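Local coordinates for protein alanine racemase (Enterococcus faecalis, PDB 3E6E) that belongs to the alanine racemase family and forms a two-subunit assembly whose chains each join an N-terminal TIM-type barrel to a C-terminal domain rich in beta strands, at residues L96-D101 with P121-P126; A66-A71 with S87-A92; S251-V256 with C317-A322. The protein carries 1 engineered substitution. All blocks are in the same frame, centred on the assembly; numbering follows the deposited sequence.

Contact 1 of 3, residues L96-D101 with P121-P126; sequences LLIQYD and PESNTP
Ile98 meets Thr125 on the outside of the TIM-type barrel, where the end of helix 94-99 lies beside the loop leading into strand 129-132. The two side chains run obliquely to one another. From Ile98 two branches go out: CD1 comes to 3.3 Å from the backbone O of Thr125, while CG2 lies 3.7 Å from Thr125 CB. The branch at CB gives the two arms, and the rotations aim them: with CG1 anti to the carbonyl carbon (chi1 -63°), CG2 falls opposite the backbone N, and the ethyl arm folds back at chi2 -60°. CG2 is also modelled too near Thr125 OG1, so the exact place of that hydroxyl is doubtful, as is its otherwise plausible hydrogen bond to Ser123 OG, whose residue is poorly ordered. Pro126 enters mainly through its backbone, its O lying 4.3 Å from Ile98 CD1. The contact is small, 156 Å² in all, and none of its touching residues is fully buried. A Schellman motif closes the helix just beyond Ile98: Asp101, with positive phi, is the C-prime residue, and Leu102 N bonds to Leu97 O. Asp101 OD1 also forms a salt bridge with Arg128, just after 121-126, while Arg75 binds the carbonyls of Tyr100 and Asp101. The inner bond of the motif is weak, Asp101 N lying 3.2 Å from Ile98 O.

Contact 2 of 3, residues A66-A71 with S87-A92; sequences ALLDEA and SVVDLA
Two neighbouring beta-alpha turns of the TIM-type barrel meet here: segment 66-71 leads from strand 62-65 into helix 68-76, and the loop segment 87-92 follows strand 83-85. They approach on the side of the barrel where its strands end, and the side chain of Ala66 is about 7 Å from the bound D-[3-hydroxy-2-methyl-5-phosphonooxymethyl-pyridin-4-ylmethyl]-N,O-cycloserylamide. Leu68 and Val89 make the apolar part: both CB atoms point across the gap, the side chains cross at about a right angle, and Leu68 CD2 touches Val89 CG1 at 4.1 Å. Leu68 CG, which carries CD2, and Val89 CG1, the touching methyl itself, both stand opposite their backbone N (chi1 173° and 172°). Nearer the strands, Ser87 CB lies 4.2 Å from Ala66 O. Both turns are braced from within by carboxylates. Glu70 OE2 accepts from Ala66 N at 2.8 Å, approached from above the carboxylate plane, and weakly from Leu67 N, the N-cap position; this ties the first helical turn back to the end of the strand. In the other turn Asp90 OD1 takes the N-H of Ala92 at 3.1 Å, on its anti side and 27° out of the carboxylate plane, forming an Asx turn. The second subunit adds Arg365, in a salt bridge with Glu70 OE1, and Gln316, in a weak bond with Ser87 OG. Loops that follow successive strands, gathered beside a ligand at the C-terminal ends of the strands, are the usual site arrangement of a TIM barrel.

Contact 3 of 3, residues S251-V256 with C317-A322; sequences SELIHV and CMIRLA
Ile319 is the first residue of 317-322 to reach 251-256, and it does so through the end of its side chain: CD1 lies 4.2 Å from Leu253 CD2, the two side chains crossing at a slant. Its CG1 is tucked between the backbone N and the carbonyl carbon (chi1 65°), and from there the arm is extended (chi2 -174°), which carries CD1 to the leucine. The same residue packs on Val282, Val299, Val301, Cys306 and Ile308, so it projects among several strands at once. Next along the strand, Arg320 turns to other partners and hydrogen-bonds Tyr271 OH through NH1. Leu321 then points back toward 251-256. It meets Leu253 tip to tip, with CD1 of one 3.9 Å from CD1 of the other, and the same Leu321 methyl lies 4.5 Å from Val256 CG1. Leu253 thus presents a separate methyl to each partner, CD2 to Ile319 and CD1 to Leu321. It stands in the short interruption of strand 249-259. The segments are not adjacent strands: their closest CA atoms, in Val256 and Leu321, are 8.9 Å apart, and strand 277-282 pairs antiparallel with both parent strands. From 317-321 the pairings run on through 304-309, 298-301 and 330-332 back to 249-259. This ring of antiparallel pairings closes as a beta barrel, and the contacts among the buried Leu253, Ile319 and Leu321 lie in its interior, with Val256 partly exposed; the barrel is the core of the C-terminal domain of this family.

In the fold
Along the chain the contacts follow one another as contact 2, contact 1 and contact 3. Contacts 1 and 2 share the N-terminal barrel, with centres about 15 Å apart, and they touch: Leu68 CD2 is 4.0 Å from Leu96 CD1, joining helix 68-76 to helix 94-99. Contact 2 sits where barrel strands end, whereas contact 1 lies at the surface. Contact 3 belongs to the C-terminal domain, its centre about 43 Å from that of contact 2 and about 56 Å from that of contact 1. All three reach the second subunit; contact 2 meets its Asp315 and contact 3 its Arg139, both pocket residues, which places both kinds of domain at the ligand pockets.

Contact 1 of 3, residues L96-D101 with P121-P126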
loop_
_atom_site.group_PDB
_atom_site.type_symbol
_atom_site.label_atom_id
_atom_site.label_comp_id
_atom_site.label_asym_id
_atom_site.label_seq_id
_atom_site.Cartn_x
_atom_site.Cartn_y
_atom_site.Cartn_z
ATOM N N LEU A 96 -23.164 -0.165 -17.900
ATOM C CA LEU A 96 -23.019 0.582 -16.658
ATOM C C LEU A 96 -22.608 2.002 -17.042
ATOM O O LEU A 96 -23.063 2.978 -16.439
ATOM C CB LEU A 96 -21.963 -0.047 -15.743
ATOM C CG LEU A 96 -22.200 -1.466 -15.210
ATOM C CD1 LEU A 96 -21.089 -1.810 -14.231
ATOM C CD2 LEU A 96 -23.551 -1.580 -14.523
ATOM N N LEU A 97 -21.751 2.114 -18.054
ATOM C CA LEU A 97 -21.308 3.415 -18.542
ATOM C C LEU A 97 -22.539 4.289 -18.804
ATOM O O LEU A 97 -22.593 5.460 -18.400
ATOM C CB LEU A 97 -20.513 3.242 -19.830
ATOM C CG LEU A 97 -19.235 2.421 -19.669
ATOM C CD1 LEU A 97 -18.581 2.166 -21.011
ATOM C CD2 LEU A 97 -18.289 3.172 -18.761
ATOM N N ILE A 98 -23.525 3.700 -19.481
ATOM C CA ILE A 98 -24.780 4.372 -19.804
ATOM C C ILE A 98 -25.538 4.645 -18.502
ATOM O O ILE A 98 -26.101 5.732 -18.302
ATOM C CB ILE A 98 -25.660 3.474 -20.746
ATOM C CG1 ILE A 98 -24.936 3.235 -22.083
ATOM C CG2 ILE A 98 -27.030 4.099 -20.972
ATOM C CD1 ILE A 98 -24.615 4.490 -22.880
ATOM N N GLN A 99 -25.536 3.658 -17.611
ATOM C CA GLN A 99 -26.233 3.783 -16.340
ATOM C C GLN A 99 -25.771 5.004 -15.539
ATOM O O GLN A 99 -26.595 5.798 -15.076
ATOM C CB GLN A 99 -26.044 2.511 -15.516
ATOM C CG GLN A 99 -27.141 2.284 -14.481
ATOM C CD GLN A 99 -26.864 1.090 -13.563
ATOM O OE1 GLN A 99 -26.604 -0.026 -14.022
ATOM N NE2 GLN A 99 -26.930 1.329 -12.254
ATOM N N TYR A 100 -24.459 5.169 -15.393
ATOM C CA TYR A 100 -23.913 6.294 -14.631
ATOM C C TYR A 100 -23.460 7.466 -15.497
ATOM O O TYR A 100 -22.714 8.325 -15.031
ATOM C CB TYR A 100 -22.728 5.823 -13.775
ATOM C CG TYR A 100 -23.079 4.764 -12.751
ATOM C CD1 TYR A 100 -23.187 3.424 -13.108
ATOM C CD2 TYR A 100 -23.352 5.115 -11.426
ATOM C CE1 TYR A 100 -23.562 2.460 -12.175
ATOM C CE2 TYR A 100 -23.731 4.161 -10.485
ATOM C CZ TYR A 100 -23.839 2.836 -10.863
ATOM O OH TYR A 100 -24.271 1.901 -9.936
ATOM N N ASP A 101 -23.927 7.504 -16.742
ATOM C CA ASP A 101 -23.564 8.546 -17.709
ATOM C C ASP A 101 -22.116 8.945 -17.546
ATOM O O ASP A 101 -21.793 10.098 -17.270
ATOM C CB ASP A 101 -24.442 9.793 -17.565
ATOM C CG ASP A 101 -24.273 10.763 -18.738
ATOM O OD1 ASP A 101 -24.633 10.399 -19.879
ATOM O OD2 ASP A 101 -23.774 11.888 -18.524
ATOM N N PRO A 121 -29.880 2.070 -30.842
ATOM C CA PRO A 121 -29.995 3.189 -31.781
ATOM C C PRO A 121 -30.404 4.508 -31.139
ATOM O O PRO A 121 -29.677 5.498 -31.236
ATOM C CB PRO A 121 -31.027 2.688 -32.779
ATOM C CG PRO A 121 -30.673 1.245 -32.880
ATOM C CD PRO A 121 -30.453 0.843 -31.431
ATOM N N GLU A 122 -31.562 4.515 -30.480
ATOM C CA GLU A 122 -32.068 5.726 -29.839
ATOM C C GLU A 122 -32.218 5.555 -28.331
ATOM O O GLU A 122 -33.282 5.826 -27.771
ATOM C CB GLU A 122 -33.419 6.109 -30.451
ATOM C CG GLU A 122 -33.489 7.524 -31.043
ATOM C CD GLU A 122 -32.531 7.746 -32.213
ATOM O OE1 GLU A 122 -32.670 8.777 -32.912
ATOM O OE2 GLU A 122 -31.637 6.902 -32.433
ATOM N N SER A 123 -31.146 5.110 -27.679
ATOM C CA SER A 123 -31.141 4.898 -26.232
ATOM C C SER A 123 -31.309 6.213 -25.471
ATOM O O SER A 123 -31.306 6.231 -24.235
ATOM C CB SER A 123 -29.828 4.223 -25.807
ATOM O OG SER A 123 -29.708 4.144 -24.393
ATOM N N ASN A 124 -31.454 7.306 -26.211
ATOM C CA ASN A 124 -31.549 8.631 -25.610
ATOM C C ASN A 124 -30.436 8.885 -24.599
ATOM O O ASN A 124 -30.368 9.954 -23.993
ATOM C CB ASN A 124 -32.915 8.822 -24.947
ATOM C CG ASN A 124 -33.935 9.444 -25.881
ATOM O OD1 ASN A 124 -34.294 8.860 -26.903
ATOM N ND2 ASN A 124 -34.407 10.635 -25.533
ATOM N N THR A 125 -29.566 7.898 -24.424
ATOM C CA THR A 125 -28.338 8.083 -23.659
ATOM C C THR A 125 -27.111 7.712 -24.486
ATOM O O THR A 125 -26.689 6.556 -24.503
ATOM C CB THR A 125 -28.346 7.245 -22.367
ATOM O OG1 THR A 125 -28.403 5.852 -22.697
ATOM C CG2 THR A 125 -29.547 7.607 -21.506
ATOM N N PRO A 126 -26.545 8.701 -25.170
ATOM C CA PRO A 126 -25.355 8.480 -26.004
ATOM C C PRO A 126 -24.141 8.127 -25.173
ATOM O O PRO A 126 -24.030 8.544 -24.023
ATOM C CB PRO A 126 -25.159 9.821 -26.705
ATOM C CG PRO A 126 -26.526 10.413 -26.719
ATOM C CD PRO A 126 -27.044 10.071 -25.350
#

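Contact 2 of 3, residues A66-A71 with S87-A92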
loop_
_atom_site.group_PDB
_atom_site.type_symbol
_atom_site.label_atom_id
_atom_site.label_comp_id
_atom_site.label_asym_id
_atom_site.label_seq_id
_atom_site.Cartn_x
_atom_site.Cartn_y
_atom_site.Cartn_z
ATOM N N ALA A 66 -9.276 6.321 -12.862
ATOM C CA ALA A 66 -8.699 5.251 -13.664
ATOM C C ALA A 66 -9.645 4.084 -13.855
ATOM O O ALA A 66 -9.603 3.421 -14.885
ATOM C CB ALA A 66 -7.426 4.755 -13.023
ATOM N N LEU A 67 -10.500 3.837 -12.866
ATOM C CA LEU A 67 -11.403 2.698 -12.922
ATOM C C LEU A 67 -12.901 2.975 -12.885
ATOM O O LEU A 67 -13.370 3.892 -12.207
ATOM C CB LEU A 67 -11.063 1.737 -11.788
ATOM C CG LEU A 67 -9.577 1.576 -11.481
ATOM C CD1 LEU A 67 -9.419 0.525 -10.407
ATOM C CD2 LEU A 67 -8.820 1.175 -12.726
ATOM N N LEU A 68 -13.649 2.155 -13.616
ATOM C CA LEU A 68 -15.087 2.287 -13.650
ATOM C C LEU A 68 -15.583 2.303 -12.211
ATOM O O LEU A 68 -16.483 3.062 -11.854
ATOM C CB LEU A 68 -15.698 1.112 -14.410
ATOM C CG LEU A 68 -17.225 1.062 -14.365
ATOM C CD1 LEU A 68 -17.813 2.458 -14.614
ATOM C CD2 LEU A 68 -17.721 0.063 -15.396
ATOM N N ASP A 69 -14.968 1.464 -11.384
ATOM C CA ASP A 69 -15.319 1.370 -9.973
ATOM C C ASP A 69 -15.176 2.729 -9.311
ATOM O O ASP A 69 -16.081 3.188 -8.617
ATOM C CB ASP A 69 -14.396 0.393 -9.260
ATOM C CG ASP A 69 -14.411 -0.972 -9.879
ATOM O OD1 ASP A 69 -15.291 -1.785 -9.527
ATOM O OD2 ASP A 69 -13.538 -1.232 -10.731
ATOM N N GLU A 70 -14.029 3.366 -9.527
ATOM C CA GLU A 70 -13.759 4.675 -8.938
ATOM C C GLU A 70 -14.835 5.648 -9.383
ATOM O O GLU A 70 -15.271 6.511 -8.609
ATOM C CB GLU A 70 -12.380 5.186 -9.371
ATOM C CG GLU A 70 -11.236 4.268 -8.963
ATOM C CD GLU A 70 -9.900 4.721 -9.510
ATOM O OE1 GLU A 70 -8.874 4.070 -9.213
ATOM O OE2 GLU A 70 -9.873 5.731 -10.238
ATOM N N ALA A 71 -15.265 5.484 -10.633
ATOM C CA ALA A 71 -16.299 6.324 -11.244
ATOM C C ALA A 71 -17.644 6.161 -10.540
ATOM O O ALA A 71 -18.276 7.138 -10.146
ATOM C CB ALA A 71 -16.437 5.975 -12.731
ATOM N N SER A 87 -8.724 5.243 -18.685
ATOM C CA SER A 87 -8.208 4.074 -19.392
ATOM C C SER A 87 -9.326 3.342 -20.107
ATOM O O SER A 87 -10.487 3.737 -20.041
ATOM C CB SER A 87 -7.499 3.096 -18.449
ATOM O OG SER A 87 -6.878 2.044 -19.190
ATOM N N VAL A 88 -8.967 2.275 -20.806
ATOM C CA VAL A 88 -9.963 1.503 -21.506
ATOM C C VAL A 88 -10.834 0.843 -20.438
ATOM O O VAL A 88 -10.383 0.626 -19.314
ATOM C CB VAL A 88 -9.289 0.442 -22.392
ATOM C CG1 VAL A 88 -8.329 1.118 -23.339
ATOM C CG2 VAL A 88 -8.531 -0.542 -21.547
ATOM N N VAL A 89 -12.088 0.567 -20.776
ATOM C CA VAL A 89 -13.001 -0.086 -19.852
ATOM C C VAL A 89 -13.533 -1.273 -20.605
ATOM O O VAL A 89 -14.027 -1.138 -21.716
ATOM C CB VAL A 89 -14.176 0.819 -19.453
ATOM C CG1 VAL A 89 -15.187 0.024 -18.663
ATOM C CG2 VAL A 89 -13.672 1.989 -18.619
ATOM N N ASP A 90 -13.425 -2.442 -20.001
ATOM C CA ASP A 90 -13.875 -3.668 -20.629
ATOM C C ASP A 90 -15.297 -3.609 -21.182
ATOM O O ASP A 90 -16.257 -3.332 -20.455
ATOM C CB ASP A 90 -13.734 -4.829 -19.644
ATOM C CG ASP A 90 -13.806 -6.168 -20.332
ATOM O OD1 ASP A 90 -14.933 -6.638 -20.602
ATOM O OD2 ASP A 90 -12.727 -6.734 -20.629
ATOM N N LEU A 91 -15.406 -3.884 -22.482
ATOM C CA LEU A 91 -16.674 -3.887 -23.222
ATOM C C LEU A 91 -17.880 -4.407 -22.461
ATOM O O LEU A 91 -19.009 -3.958 -22.677
ATOM C CB LEU A 91 -16.527 -4.703 -24.507
ATOM C CG LEU A 91 -15.749 -4.006 -25.628
ATOM C CD1 LEU A 91 -15.480 -4.987 -26.771
ATOM C CD2 LEU A 91 -16.552 -2.800 -26.109
ATOM N N ALA A 92 -17.637 -5.353 -21.565
ATOM C CA ALA A 92 -18.708 -5.945 -20.787
ATOM C C ALA A 92 -19.451 -4.958 -19.878
ATOM O O ALA A 92 -20.559 -5.257 -19.431
ATOM C CB ALA A 92 -18.155 -7.102 -19.971
#

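Contact 3 of 3, residues S251-V256 with C317-A322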
loop_
_atom_site.group_PDB
_atom_site.type_symbol
_atom_site.label_atom_id
_atom_site.label_comp_id
_atom_site.label_asym_id
_atom_site.label_seq_id
_atom_site.Cartn_x
_atom_site.Cartn_y
_atom_site.Cartn_z
ATOM N N SER A 251 1.789 10.340 14.294
ATOM C CA SER A 251 1.614 9.169 15.138
ATOM C C SER A 251 2.088 9.632 16.502
ATOM O O SER A 251 2.138 10.839 16.759
ATOM C CB SER A 251 2.472 8.006 14.646
ATOM O OG SER A 251 2.116 6.801 15.309
ATOM N N GLU A 252 2.429 8.699 17.381
ATOM C CA GLU A 252 2.924 9.089 18.698
ATOM C C GLU A 252 3.655 7.969 19.413
ATOM O O GLU A 252 3.416 6.789 19.163
ATOM C CB GLU A 252 1.777 9.616 19.577
ATOM C CG GLU A 252 0.806 8.571 20.089
ATOM C CD GLU A 252 -0.405 9.195 20.782
ATOM O OE1 GLU A 252 -1.101 8.492 21.553
ATOM O OE2 GLU A 252 -0.665 10.395 20.548
ATOM N N LEU A 253 4.559 8.370 20.302
ATOM C CA LEU A 253 5.359 7.455 21.099
ATOM C C LEU A 253 4.473 6.597 21.986
ATOM O O LEU A 253 3.671 7.117 22.755
ATOM C CB LEU A 253 6.320 8.255 21.965
ATOM C CG LEU A 253 7.432 8.950 21.192
ATOM C CD1 LEU A 253 8.199 9.863 22.106
ATOM C CD2 LEU A 253 8.341 7.906 20.575
ATOM N N ILE A 254 4.613 5.282 21.865
ATOM C CA ILE A 254 3.828 4.358 22.670
ATOM C C ILE A 254 4.737 3.586 23.631
ATOM O O ILE A 254 4.256 2.894 24.527
ATOM C CB ILE A 254 3.038 3.352 21.782
ATOM C CG1 ILE A 254 3.998 2.470 20.987
ATOM C CG2 ILE A 254 2.135 4.110 20.814
ATOM C CD1 ILE A 254 3.285 1.395 20.199
ATOM N N HIS A 255 6.050 3.711 23.440
ATOM C CA HIS A 255 7.038 3.044 24.290
ATOM C C HIS A 255 8.334 3.855 24.347
ATOM O O HIS A 255 8.809 4.353 23.320
ATOM C CB HIS A 255 7.364 1.645 23.768
ATOM C CG HIS A 255 8.141 0.808 24.739
ATOM N ND1 HIS A 255 9.116 -0.085 24.343
ATOM C CD2 HIS A 255 8.051 0.690 26.086
ATOM C CE1 HIS A 255 9.592 -0.716 25.402
ATOM N NE2 HIS A 255 8.963 -0.264 26.472
ATOM N N VAL A 256 8.902 3.978 25.545
ATOM C CA VAL A 256 10.137 4.728 25.741
ATOM C C VAL A 256 11.043 4.003 26.733
ATOM O O VAL A 256 10.607 3.574 27.800
ATOM C CB VAL A 256 9.860 6.134 26.299
ATOM C CG1 VAL A 256 11.171 6.898 26.454
ATOM C CG2 VAL A 256 8.896 6.884 25.395
ATOM N N CYS A 317 8.294 0.927 14.383
ATOM C CA CYS A 317 9.703 1.202 14.188
ATOM C C CYS A 317 10.249 1.993 15.363
ATOM O O CYS A 317 9.525 2.745 16.023
ATOM C CB CYS A 317 9.935 1.939 12.859
ATOM S SG CYS A 317 9.130 3.534 12.645
ATOM N N MET A 318 11.528 1.806 15.649
ATOM C CA MET A 318 12.134 2.512 16.766
ATOM C C MET A 318 13.056 3.637 16.322
ATOM O O MET A 318 13.812 3.506 15.351
ATOM C CB MET A 318 12.897 1.549 17.676
ATOM C CG MET A 318 13.050 0.148 17.147
ATOM S SD MET A 318 11.520 -0.790 17.160
ATOM C CE MET A 318 11.397 -1.205 15.446
ATOM N N ILE A 319 12.980 4.739 17.060
ATOM C CA ILE A 319 13.760 5.931 16.783
ATOM C C ILE A 319 14.630 6.337 17.966
ATOM O O ILE A 319 14.351 5.998 19.118
ATOM C CB ILE A 319 12.837 7.121 16.433
ATOM C CG1 ILE A 319 11.983 7.493 17.649
ATOM C CG2 ILE A 319 11.941 6.755 15.248
ATOM C CD1 ILE A 319 10.941 8.542 17.361
ATOM N N ARG A 320 15.681 7.090 17.660
ATOM C CA ARG A 320 16.630 7.568 18.653
ATOM C C ARG A 320 16.242 8.954 19.130
ATOM O O ARG A 320 16.404 9.942 18.414
ATOM C CB ARG A 320 18.036 7.582 18.046
ATOM C CG ARG A 320 19.013 8.567 18.655
ATOM C CD ARG A 320 19.729 9.297 17.524
ATOM N NE ARG A 320 21.124 8.906 17.354
ATOM C CZ ARG A 320 21.574 7.656 17.373
ATOM N NH1 ARG A 320 20.740 6.647 17.560
ATOM N NH2 ARG A 320 22.870 7.418 17.203
ATOM N N LEU A 321 15.717 9.009 20.347
ATOM C CA LEU A 321 15.292 10.258 20.958
ATOM C C LEU A 321 16.485 10.937 21.609
ATOM O O LEU A 321 17.204 10.329 22.391
ATOM C CB LEU A 321 14.221 9.973 22.013
ATOM C CG LEU A 321 12.922 9.395 21.453
ATOM C CD1 LEU A 321 11.995 8.937 22.579
ATOM C CD2 LEU A 321 12.268 10.465 20.593
ATOM N N ALA A 322 16.689 12.207 21.276
ATOM C CA ALA A 322 17.804 12.972 21.822
ATOM C C ALA A 322 17.369 13.795 23.031
ATOM O O ALA A 322 17.435 15.024 23.014
ATOM C CB ALA A 322 18.403 13.873 20.753
#